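Long-range contacts in putative uncharacterized protein (Mycobacterium avium, PDB 2Z6V), which is probably a sulfotransferase (STF9), expected to transfer a sulfuryl group from PAPS to an acceptor that remains to be identified: residues L57-E61 against L208-Y213; F71-V76 against S291-N295; A83-R87 against N196-K200; V141-P145 against R157-L161. One frame throughout, in Å; residues are numbered along the deposited sequence.

Contact 1. Residues L57-E61 against L208-Y213; sequences LIVDE and LPTDRY
The guanidinium group of Arg212 has Leu57 on one face and acidic residues at its edge. Leu57 CD2 stands 3.7 Å off that plane, nearer the margin of the group than its middle; at the edge lie the Asp60 carboxylate and the N and CB of Glu61. The salt bridge from NH2 of Arg212 to OD2 of Asp60 spans 3.2 Å and uses the anti lone pair of that oxygen; NH1 adds a weak bond to the same atom. The two planes stand 57° apart. A second flat group, the Tyr213 ring, is approached obliquely by Leu57 CD1 and by Ile58 CG1, the latter 4.1 Å from Tyr213 CD1.

Glu61 uses its length to reach the loop. Its CG is anti to the backbone N (chi1 -158°), and the extended chain delivers OE2 to Thr210, whose OG1 donates to it from above the carboxylate plane at 2.5 Å and whose N donates at 3.2 Å, nearly along the C-O axis. Two donors from one residue grip one oxygen of a buried acid, and a long ion pair to Arg212 may steady its charge. The Tyr213 hydroxyl is hydrogen-bonded to Gly201 N.

The contact ties helix 50-64 to the start of helix 212-219 and the loop before it; behind, Ile58 packs on Val76 of helix 70-96.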
loop_
_atom_site.group_PDB
_atom_site.type_symbol
_atom_site.label_atom_id
_atom_site.label_comp_id
_atom_site.label_asym_id
_atom_site.label_seq_id
_atom_site.Cartn_x
_atom_site.Cartn_y
_atom_site.Cartn_z
ATOM N N LEU A 57 11.087 -8.404 14.880
ATOM C CA LEU A 57 9.848 -8.259 15.639
ATOM C C LEU A 57 8.804 -9.242 15.120
ATOM O O LEU A 57 8.109 -9.903 15.892
ATOM C CB LEU A 57 9.300 -6.845 15.494
ATOM C CG LEU A 57 10.008 -5.740 16.269
ATOM C CD1 LEU A 57 9.361 -4.397 15.955
ATOM C CD2 LEU A 57 9.922 -6.042 17.767
ATOM N N ILE A 58 8.695 -9.320 13.798
ATOM C CA ILE A 58 7.741 -10.212 13.152
ATOM C C ILE A 58 8.048 -11.664 13.511
ATOM O O ILE A 58 7.168 -12.402 13.954
ATOM C CB ILE A 58 7.784 -10.040 11.600
ATOM C CG1 ILE A 58 7.332 -8.626 11.229
ATOM C CG2 ILE A 58 6.902 -11.078 10.917
ATOM C CD1 ILE A 58 7.545 -8.263 9.768
ATOM N N VAL A 59 9.301 -12.061 13.316
ATOM C CA VAL A 59 9.744 -13.425 13.596
ATOM C C VAL A 59 9.552 -13.824 15.053
ATOM O O VAL A 59 9.093 -14.928 15.350
ATOM C CB VAL A 59 11.227 -13.602 13.228
ATOM C CG1 VAL A 59 11.705 -14.982 13.633
ATOM C CG2 VAL A 59 11.408 -13.389 11.735
ATOM N N ASP A 60 9.908 -12.925 15.960
ATOM C CA ASP A 60 9.769 -13.199 17.377
ATOM C C ASP A 60 8.328 -13.531 17.732
ATOM O O ASP A 60 8.068 -14.382 18.585
ATOM C CB ASP A 60 10.219 -11.998 18.198
ATOM C CG ASP A 60 10.120 -12.253 19.682
ATOM O OD1 ASP A 60 10.804 -13.185 20.160
ATOM O OD2 ASP A 60 9.358 -11.536 20.366
ATOM N N GLU A 61 7.393 -12.858 17.067
ATOM C CA GLU A 61 5.983 -13.073 17.333
ATOM C C GLU A 61 5.422 -14.343 16.701
ATOM O O GLU A 61 4.659 -15.059 17.346
ATOM C CB GLU A 61 5.166 -11.862 16.880
ATOM C CG GLU A 61 3.822 -11.762 17.583
ATOM C CD GLU A 61 3.146 -10.419 17.384
ATOM O OE1 GLU A 61 3.867 -9.403 17.305
ATOM O OE2 GLU A 61 1.896 -10.376 17.327
ATOM N N LEU A 208 -0.321 -9.981 12.186
ATOM C CA LEU A 208 0.113 -10.215 13.564
ATOM C C LEU A 208 -1.064 -10.053 14.531
ATOM O O LEU A 208 -1.890 -9.156 14.380
ATOM C CB LEU A 208 1.260 -9.265 13.929
ATOM C CG LEU A 208 2.460 -9.337 12.970
ATOM C CD1 LEU A 208 3.547 -8.381 13.409
ATOM C CD2 LEU A 208 3.001 -10.752 12.920
ATOM N N PRO A 209 -1.155 -10.936 15.537
ATOM C CA PRO A 209 -2.238 -10.891 16.521
ATOM C C PRO A 209 -2.233 -9.677 17.440
ATOM O O PRO A 209 -3.285 -9.222 17.885
ATOM C CB PRO A 209 -2.057 -12.203 17.276
ATOM C CG PRO A 209 -0.573 -12.385 17.255
ATOM C CD PRO A 209 -0.234 -12.051 15.823
ATOM N N THR A 210 -1.049 -9.155 17.729
ATOM C CA THR A 210 -0.937 -7.994 18.604
ATOM C C THR A 210 -0.657 -6.721 17.816
ATOM O O THR A 210 -0.654 -6.722 16.584
ATOM C CB THR A 210 0.186 -8.187 19.625
ATOM O OG1 THR A 210 1.406 -8.485 18.934
ATOM C CG2 THR A 210 -0.155 -9.325 20.580
ATOM N N ASP A 211 -0.415 -5.634 18.539
ATOM C CA ASP A 211 -0.141 -4.354 17.906
ATOM C C ASP A 211 1.270 -3.873 18.228
ATOM O O ASP A 211 1.585 -2.702 18.035
ATOM C CB ASP A 211 -1.171 -3.312 18.360
ATOM C CG ASP A 211 -0.967 -2.872 19.797
ATOM O OD1 ASP A 211 -0.486 -3.682 20.614
ATOM O OD2 ASP A 211 -1.302 -1.714 20.116
ATOM N N ARG A 212 2.120 -4.770 18.718
ATOM C CA ARG A 212 3.486 -4.382 19.029
ATOM C C ARG A 212 4.201 -3.879 17.777
ATOM O O ARG A 212 4.825 -2.820 17.801
ATOM C CB ARG A 212 4.282 -5.546 19.624
ATOM C CG ARG A 212 5.744 -5.175 19.871
ATOM C CD ARG A 212 6.577 -6.305 20.473
ATOM N NE ARG A 212 6.555 -7.516 19.654
ATOM C CZ ARG A 212 7.502 -8.452 19.671
ATOM N NH1 ARG A 212 8.559 -8.313 20.462
ATOM N NH2 ARG A 212 7.382 -9.528 18.904
ATOM N N TYR A 213 4.113 -4.631 16.684
ATOM C CA TYR A 213 4.772 -4.217 15.452
ATOM C C TYR A 213 4.263 -2.851 14.980
ATOM O O TYR A 213 5.059 -1.995 14.587
ATOM C CB TYR A 213 4.574 -5.254 14.339
ATOM C CG TYR A 213 5.197 -4.833 13.030
ATOM C CD1 TYR A 213 6.568 -4.972 12.807
ATOM C CD2 TYR A 213 4.431 -4.210 12.046
ATOM C CE1 TYR A 213 7.165 -4.490 11.637
ATOM C CE2 TYR A 213 5.013 -3.722 10.876
ATOM C CZ TYR A 213 6.379 -3.861 10.679
ATOM O OH TYR A 213 6.952 -3.333 9.543
#

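Contact 2. Residues F71-V76 against S291-N295; sequences FGRQRV and SLVMN
Gly72 and Val293 bring the two backbones together, their CA atoms 3.5 Å apart. Having no side chain, Gly72 lets the valine lie directly against the helix, and its CA makes a straight C-H...O contact with Val293 O at 3.5 Å.

The branches of Val293 divide the work. With chi1 at -50°, CG1 is anti to the carbonyl carbon and rests 3.6 Å from Arg75 CG, whereas CG2 looks to CG2 of Val76 across 4.3 Å; a beta-branched residue serves both neighbours at once. Arg75 leaves the helix with CG anti to its N and then bends at chi2 (75°) and chi3. Its aliphatic part crosses Val293 at about a right angle, and Arg75 NH2, at the guanidinium edge, lies 3.8 Å from Leu292 CD1. The charge itself is met by Asp79, one turn further along the same helix. Phe71 directs a ring edge at the backbone, its CE2 3.4 Å from Leu292 O, while Arg75 CB lies off one face, near the rim of the ring.

The contact sets the early part of helix 70-96 against helix 287-293 and the residues that follow it. Val76 also packs on Ile58 and Val62 of helix 50-64, and Val293 joins Thr69 through the backbone.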
loop_
_atom_site.group_PDB
_atom_site.type_symbol
_atom_site.label_atom_id
_atom_site.label_comp_id
_atom_site.label_asym_id
_atom_site.label_seq_id
_atom_site.Cartn_x
_atom_site.Cartn_y
_atom_site.Cartn_z
ATOM N N PHE A 71 0.258 -23.402 10.159
ATOM C CA PHE A 71 0.337 -23.032 8.760
ATOM C C PHE A 71 0.571 -21.528 8.648
ATOM O O PHE A 71 1.427 -21.082 7.890
ATOM C CB PHE A 71 -0.955 -23.397 8.036
ATOM C CG PHE A 71 -1.132 -22.671 6.742
ATOM C CD1 PHE A 71 -0.293 -22.935 5.663
ATOM C CD2 PHE A 71 -2.094 -21.673 6.618
ATOM C CE1 PHE A 71 -0.406 -22.210 4.473
ATOM C CE2 PHE A 71 -2.217 -20.941 5.438
ATOM C CZ PHE A 71 -1.370 -21.209 4.363
ATOM N N GLY A 72 -0.203 -20.758 9.408
ATOM C CA GLY A 72 -0.082 -19.311 9.389
ATOM C C GLY A 72 1.339 -18.830 9.612
ATOM O O GLY A 72 1.798 -17.887 8.966
ATOM N N ARG A 73 2.029 -19.474 10.544
ATOM C CA ARG A 73 3.404 -19.135 10.851
ATOM C C ARG A 73 4.236 -19.276 9.584
ATOM O O ARG A 73 4.914 -18.338 9.169
ATOM C CB ARG A 73 3.935 -20.073 11.937
ATOM C CG ARG A 73 5.448 -20.113 12.070
ATOM C CD ARG A 73 5.874 -21.282 12.950
ATOM N NE ARG A 73 7.174 -21.832 12.563
ATOM C CZ ARG A 73 8.344 -21.309 12.910
ATOM N NH1 ARG A 73 8.385 -20.220 13.659
ATOM N NH2 ARG A 73 9.472 -21.872 12.505
ATOM N N GLN A 74 4.170 -20.450 8.966
ATOM C CA GLN A 74 4.926 -20.713 7.749
ATOM C C GLN A 74 4.597 -19.691 6.676
ATOM O O GLN A 74 5.485 -19.187 5.996
ATOM C CB GLN A 74 4.629 -22.118 7.232
ATOM C CG GLN A 74 5.045 -23.216 8.196
ATOM C CD GLN A 74 4.729 -24.599 7.669
ATOM O OE1 GLN A 74 5.299 -25.042 6.669
ATOM N NE2 GLN A 74 3.807 -25.289 8.336
ATOM N N ARG A 75 3.315 -19.391 6.525
ATOM C CA ARG A 75 2.868 -18.418 5.544
ATOM C C ARG A 75 3.541 -17.045 5.747
ATOM O O ARG A 75 4.107 -16.474 4.809
ATOM C CB ARG A 75 1.351 -18.299 5.637
ATOM C CG ARG A 75 0.766 -17.042 5.054
ATOM C CD ARG A 75 0.739 -17.023 3.547
ATOM N NE ARG A 75 -0.420 -16.236 3.135
ATOM C CZ ARG A 75 -0.503 -15.517 2.021
ATOM N NH1 ARG A 75 0.519 -15.469 1.172
ATOM N NH2 ARG A 75 -1.613 -14.834 1.766
ATOM N N VAL A 76 3.491 -16.522 6.969
ATOM C CA VAL A 76 4.106 -15.236 7.257
ATOM C C VAL A 76 5.610 -15.266 7.014
ATOM O O VAL A 76 6.172 -14.326 6.451
ATOM C CB VAL A 76 3.866 -14.799 8.711
ATOM C CG1 VAL A 76 4.533 -13.458 8.960
ATOM C CG2 VAL A 76 2.382 -14.706 8.983
ATOM N N SER A 291 -7.979 -14.554 9.271
ATOM C CA SER A 291 -8.487 -15.888 8.979
ATOM C C SER A 291 -7.512 -16.756 8.200
ATOM O O SER A 291 -7.644 -17.981 8.197
ATOM C CB SER A 291 -9.811 -15.804 8.211
ATOM O OG SER A 291 -9.625 -15.322 6.894
ATOM N N LEU A 292 -6.535 -16.134 7.548
ATOM C CA LEU A 292 -5.565 -16.896 6.772
ATOM C C LEU A 292 -4.427 -17.487 7.587
ATOM O O LEU A 292 -3.865 -18.510 7.204
ATOM C CB LEU A 292 -4.960 -16.037 5.657
ATOM C CG LEU A 292 -5.856 -15.615 4.489
ATOM C CD1 LEU A 292 -5.033 -14.807 3.495
ATOM C CD2 LEU A 292 -6.458 -16.843 3.806
ATOM N N VAL A 293 -4.083 -16.861 8.709
ATOM C CA VAL A 293 -2.963 -17.360 9.503
ATOM C C VAL A 293 -3.171 -17.432 11.011
ATOM O O VAL A 293 -2.270 -17.859 11.732
ATOM C CB VAL A 293 -1.693 -16.505 9.241
ATOM C CG1 VAL A 293 -1.459 -16.365 7.741
ATOM C CG2 VAL A 293 -1.831 -15.133 9.890
ATOM N N MET A 294 -4.344 -17.024 11.489
ATOM C CA MET A 294 -4.616 -17.039 12.928
ATOM C C MET A 294 -5.812 -17.879 13.355
ATOM O O MET A 294 -6.729 -18.136 12.570
ATOM C CB MET A 294 -4.867 -15.617 13.442
ATOM C CG MET A 294 -3.709 -14.657 13.330
ATOM S SD MET A 294 -4.251 -12.995 13.797
ATOM C CE MET A 294 -3.936 -12.110 12.296
ATOM N N ASN A 295 -5.787 -18.286 14.622
ATOM C CA ASN A 295 -6.880 -19.035 15.235
ATOM C C ASN A 295 -7.848 -17.937 15.665
ATOM O O ASN A 295 -7.777 -17.444 16.790
ATOM C CB ASN A 295 -6.385 -19.802 16.468
ATOM C CG ASN A 295 -5.742 -21.136 16.115
ATOM O OD1 ASN A 295 -6.406 -22.037 15.590
ATOM N ND2 ASN A 295 -4.450 -21.272 16.405
#

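Contact 3. Residues A83-R87 against N196-K200; sequences ALGRR and NQDFK
Arg87 on helix 70-96 and Asp198 at the end of a short 3-10 turn form the heart of a buried salt-bridge network, which a long ion pair extends from Asp198 to Lys200. NH1 of Arg87 donates to OD1 of Asp198 at 2.7 Å, on the anti side of the carboxylate, and NH2 adds a weak bond to the same oxygen. NH1 also reaches Gln197 O, 3.1 Å away and in the guanidinium plane; a bend at chi2 (67°) brings the group back to the turn.

Small Ala83 allows the turn to come near, its CA 4.8 Å from that of Gln197. The Gln197 side chain lies across Arg86, OE1 being 3.1 Å from Arg86 CB, with its amide held by Tyr229 and Phe193. A water accepts weak bonds from Arg86 NH1 and Gln197 NE2. Phe199 offers its ring edge to Leu84 CB, 4.0 Å from CE1, and Asn196 O lies over the centre of one ring face.

Asp47 and Ser50 share the outer nitrogen of Arg87, while Ser50, Ser225 and Thr226 serve the Asp198 oxygens. With their charges buried, Arg87 and Asp198 are probably both kept ionised by these partners.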
loop_
_atom_site.group_PDB
_atom_site.type_symbol
_atom_site.label_atom_id
_atom_site.label_comp_id
_atom_site.label_asym_id
_atom_site.label_seq_id
_atom_site.Cartn_x
_atom_site.Cartn_y
_atom_site.Cartn_z
ATOM N N ALA A 83 9.873 -11.378 0.422
ATOM C CA ALA A 83 10.012 -9.931 0.470
ATOM C C ALA A 83 11.487 -9.558 0.598
ATOM O O ALA A 83 11.974 -8.682 -0.114
ATOM C CB ALA A 83 9.219 -9.360 1.649
ATOM N N LEU A 84 12.193 -10.231 1.503
ATOM C CA LEU A 84 13.611 -9.970 1.709
ATOM C C LEU A 84 14.416 -10.377 0.479
ATOM O O LEU A 84 15.438 -9.759 0.168
ATOM C CB LEU A 84 14.120 -10.725 2.946
ATOM C CG LEU A 84 15.579 -10.462 3.334
ATOM C CD1 LEU A 84 15.783 -8.971 3.566
ATOM C CD2 LEU A 84 15.932 -11.257 4.585
ATOM N N GLY A 85 13.951 -11.407 -0.221
ATOM C CA GLY A 85 14.638 -11.854 -1.420
ATOM C C GLY A 85 14.621 -10.767 -2.484
ATOM O O GLY A 85 15.597 -10.593 -3.222
ATOM N N ARG A 86 13.506 -10.035 -2.569
ATOM C CA ARG A 86 13.376 -8.943 -3.532
ATOM C C ARG A 86 14.409 -7.878 -3.209
ATOM O O ARG A 86 15.062 -7.324 -4.099
ATOM C CB ARG A 86 11.980 -8.332 -3.459
ATOM C CG ARG A 86 10.937 -9.153 -4.158
ATOM C CD ARG A 86 9.594 -9.005 -3.500
ATOM N NE ARG A 86 8.802 -10.181 -3.805
ATOM C CZ ARG A 86 7.811 -10.631 -3.054
ATOM N NH1 ARG A 86 7.477 -9.994 -1.936
ATOM N NH2 ARG A 86 7.169 -11.732 -3.416
ATOM N N ARG A 87 14.539 -7.598 -1.917
ATOM C CA ARG A 87 15.490 -6.615 -1.421
ATOM C C ARG A 87 16.880 -7.024 -1.906
ATOM O O ARG A 87 17.646 -6.193 -2.369
ATOM C CB ARG A 87 15.427 -6.589 0.110
ATOM C CG ARG A 87 16.367 -5.616 0.792
ATOM C CD ARG A 87 16.005 -4.191 0.506
ATOM N NE ARG A 87 16.805 -3.281 1.319
ATOM C CZ ARG A 87 16.519 -2.937 2.571
ATOM N NH1 ARG A 87 15.438 -3.425 3.176
ATOM N NH2 ARG A 87 17.310 -2.090 3.218
ATOM N N ASN A 196 7.338 -3.144 2.565
ATOM C CA ASN A 196 7.405 -4.344 3.383
ATOM C C ASN A 196 8.721 -5.085 3.162
ATOM O O ASN A 196 9.104 -5.937 3.972
ATOM C CB ASN A 196 6.201 -5.254 3.106
ATOM C CG ASN A 196 6.262 -5.908 1.745
ATOM O OD1 ASN A 196 7.059 -5.517 0.887
ATOM N ND2 ASN A 196 5.409 -6.906 1.530
ATOM N N GLN A 197 9.429 -4.743 2.086
ATOM C CA GLN A 197 10.720 -5.367 1.790
ATOM C C GLN A 197 11.808 -4.812 2.715
ATOM O O GLN A 197 12.958 -5.268 2.694
ATOM C CB GLN A 197 11.116 -5.131 0.334
ATOM C CG GLN A 197 10.288 -5.907 -0.680
ATOM C CD GLN A 197 10.566 -5.478 -2.108
ATOM O OE1 GLN A 197 11.722 -5.356 -2.521
ATOM N NE2 GLN A 197 9.504 -5.250 -2.873
ATOM N N ASP A 198 11.449 -3.809 3.510
ATOM C CA ASP A 198 12.387 -3.243 4.462
ATOM C C ASP A 198 11.788 -3.483 5.840
ATOM O O ASP A 198 12.262 -2.969 6.853
ATOM C CB ASP A 198 12.589 -1.748 4.214
ATOM C CG ASP A 198 13.670 -1.150 5.113
ATOM O OD1 ASP A 198 14.791 -1.720 5.164
ATOM O OD2 ASP A 198 13.398 -0.115 5.765
ATOM N N PHE A 199 10.727 -4.282 5.856
ATOM C CA PHE A 199 10.018 -4.639 7.077
ATOM C C PHE A 199 9.634 -3.464 7.972
ATOM O O PHE A 199 9.754 -3.512 9.196
ATOM C CB PHE A 199 10.820 -5.699 7.831
ATOM C CG PHE A 199 11.029 -6.945 7.021
ATOM C CD1 PHE A 199 12.176 -7.109 6.251
ATOM C CD2 PHE A 199 10.024 -7.911 6.941
ATOM C CE1 PHE A 199 12.317 -8.209 5.410
ATOM C CE2 PHE A 199 10.154 -9.018 6.100
ATOM C CZ PHE A 199 11.300 -9.167 5.333
ATOM N N LYS A 200 9.153 -2.415 7.314
ATOM C CA LYS A 200 8.672 -1.191 7.948
ATOM C C LYS A 200 7.475 -0.757 7.099
ATOM O O LYS A 200 7.505 0.275 6.410
ATOM C CB LYS A 200 9.748 -0.109 7.939
ATOM C CG LYS A 200 10.951 -0.426 8.804
ATOM C CD LYS A 200 11.911 0.746 8.808
ATOM C CE LYS A 200 13.177 0.443 9.561
ATOM N NZ LYS A 200 14.159 1.525 9.314
HETATM O O HOH W 1 7.167 -7.326 -1.476
#

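Contact 4. Residues V141-P145 against R157-L161; sequences VHPIP and RCLAL
Arg157 closes on exposed Pro145 with both terminal nitrogens, and this is the tight part of the contact. NH1 donates to Pro145 O at 2.6 Å and NH2 donates to it at 3.0 Å, a fork in which one carbonyl oxygen accepts from the end of the guanidinium. The oxygen lies within 1° of the guanidinium plane. NH2 itself stands nearly in line with the C=O, whereas NH1 comes from the side at a C=O...donor angle of 138°. A bend at chi3 (-64°) lets the chain turn its planar end to the loop, and NH1 also passes 3.3 Å from Pro145 CD. NE is held by Asp155, just ahead of the helix, so the group is fixed at a second edge.

Both segments belong to the excursion that follows strand 132-134, an outermost strand of the parallel five-stranded sheet of this sulfotransferase. The chain runs through an irregular loop, including a cis peptide before Pro145, and returns as helix 156-166, against which the loop folds back. A proline suits this cis peptide, and having no N-H it leaves its carbonyl as its backbone polar group.

Toward partly exposed Val141, His142 and Leu161 the contact is looser, with no hydrogen bond between the segments. Val141 CG1 and Leu161 CD2 are 4.2 Å apart, their side chains meeting at a slant, and His142 CB stands 4.0 Å from Arg157 CD. The imidazole is met obliquely by Leu161 CD2, and one of its faces is covered at its centre by CG1 of Val141.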
loop_
_atom_site.group_PDB
_atom_site.type_symbol
_atom_site.label_atom_id
_atom_site.label_comp_id
_atom_site.label_asym_id
_atom_site.label_seq_id
_atom_site.Cartn_x
_atom_site.Cartn_y
_atom_site.Cartn_z
ATOM N N VAL A 141 6.634 -8.330 -7.050
ATOM C CA VAL A 141 6.835 -9.758 -6.882
ATOM C C VAL A 141 8.164 -10.135 -7.547
ATOM O O VAL A 141 9.014 -10.785 -6.936
ATOM C CB VAL A 141 5.681 -10.569 -7.526
ATOM C CG1 VAL A 141 6.005 -12.068 -7.518
ATOM C CG2 VAL A 141 4.398 -10.311 -6.763
ATOM N N HIS A 142 8.341 -9.714 -8.794
ATOM C CA HIS A 142 9.570 -9.992 -9.538
ATOM C C HIS A 142 10.109 -8.713 -10.181
ATOM O O HIS A 142 10.030 -8.545 -11.397
ATOM C CB HIS A 142 9.304 -11.034 -10.620
ATOM C CG HIS A 142 8.799 -12.336 -10.086
ATOM N ND1 HIS A 142 9.401 -12.989 -9.030
ATOM C CD2 HIS A 142 7.762 -13.117 -10.471
ATOM C CE1 HIS A 142 8.757 -14.117 -8.790
ATOM N NE2 HIS A 142 7.759 -14.218 -9.649
ATOM N N PRO A 143 10.688 -7.809 -9.373
ATOM C CA PRO A 143 11.233 -6.536 -9.866
ATOM C C PRO A 143 12.420 -6.594 -10.829
ATOM O O PRO A 143 12.474 -5.828 -11.793
ATOM C CB PRO A 143 11.584 -5.792 -8.578
ATOM C CG PRO A 143 12.014 -6.903 -7.673
ATOM C CD PRO A 143 10.948 -7.959 -7.928
ATOM N N ILE A 144 13.353 -7.502 -10.566
ATOM C CA ILE A 144 14.569 -7.631 -11.362
ATOM C C ILE A 144 14.530 -8.775 -12.367
ATOM O O ILE A 144 14.194 -9.905 -12.009
ATOM C CB ILE A 144 15.794 -7.835 -10.416
ATOM C CG1 ILE A 144 15.877 -6.668 -9.431
ATOM C CG2 ILE A 144 17.085 -7.968 -11.215
ATOM C CD1 ILE A 144 15.840 -5.295 -10.085
ATOM N N PRO A 145 14.888 -8.506 -13.639
ATOM C CA PRO A 145 15.325 -7.233 -14.242
ATOM C C PRO A 145 14.107 -6.415 -14.689
ATOM O O PRO A 145 13.082 -6.981 -15.048
ATOM C CB PRO A 145 16.175 -7.674 -15.445
ATOM C CG PRO A 145 16.374 -9.166 -15.259
ATOM C CD PRO A 145 15.112 -9.613 -14.577
ATOM N N ARG A 157 6.735 -12.477 -16.801
ATOM C CA ARG A 157 6.587 -12.575 -15.354
ATOM C C ARG A 157 5.202 -12.077 -14.977
ATOM O O ARG A 157 4.579 -12.582 -14.044
ATOM C CB ARG A 157 7.674 -11.767 -14.647
ATOM C CG ARG A 157 9.052 -12.408 -14.779
ATOM C CD ARG A 157 10.161 -11.406 -14.552
ATOM N NE ARG A 157 10.172 -10.358 -15.568
ATOM C CZ ARG A 157 10.991 -9.314 -15.546
ATOM N NH1 ARG A 157 11.862 -9.186 -14.561
ATOM N NH2 ARG A 157 10.938 -8.395 -16.500
ATOM N N CYS A 158 4.715 -11.092 -15.719
ATOM C CA CYS A 158 3.384 -10.567 -15.474
ATOM C C CYS A 158 2.359 -11.601 -15.955
ATOM O O CYS A 158 1.400 -11.909 -15.255
ATOM C CB CYS A 158 3.181 -9.263 -16.234
ATOM S SG CYS A 158 1.556 -8.565 -15.981
ATOM N N LEU A 159 2.568 -12.138 -17.155
ATOM C CA LEU A 159 1.650 -13.135 -17.688
ATOM C C LEU A 159 1.600 -14.379 -16.798
ATOM O O LEU A 159 0.522 -14.914 -16.528
ATOM C CB LEU A 159 2.055 -13.518 -19.112
ATOM C CG LEU A 159 1.982 -12.357 -20.109
ATOM C CD1 LEU A 159 2.213 -12.892 -21.520
ATOM C CD2 LEU A 159 0.622 -11.659 -20.009
ATOM N N ALA A 160 2.765 -14.824 -16.335
ATOM C CA ALA A 160 2.845 -15.997 -15.472
ATOM C C ALA A 160 2.054 -15.770 -14.196
ATOM O O ALA A 160 1.381 -16.666 -13.707
ATOM C CB ALA A 160 4.296 -16.302 -15.134
ATOM N N LEU A 161 2.148 -14.566 -13.656
ATOM C CA LEU A 161 1.444 -14.211 -12.433
ATOM C C LEU A 161 -0.066 -14.252 -12.674
ATOM O O LEU A 161 -0.838 -14.653 -11.806
ATOM C CB LEU A 161 1.870 -12.808 -12.006
ATOM C CG LEU A 161 2.373 -12.637 -10.582
ATOM C CD1 LEU A 161 1.190 -12.656 -9.619
ATOM C CD2 LEU A 161 3.379 -13.742 -10.271
#

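Contact 3 is the buried one of the four, contacts 1 and 2 are partly buried, and contact 4 lies at the surface. Contacts 2 and 3 use different parts of helix 70-96, their nearest atoms about 7 Å apart. Contact 1, on the preceding helix 50-64, touches both: Pro209 packs on Met294, Ile58 on Phe199, and the Tyr213 hydroxyl lies close to Phe199 O. Arg86 and Val141 O join contacts 3 and 4. The chemistry differs accordingly: compensated charges inside contact 3, an Asp60-Arg212 salt bridge and a Thr210-gripped glutamate beside apolar packing in contact 1, van der Waals packing in contact 2, and an arginine-carbonyl fork in contact 4.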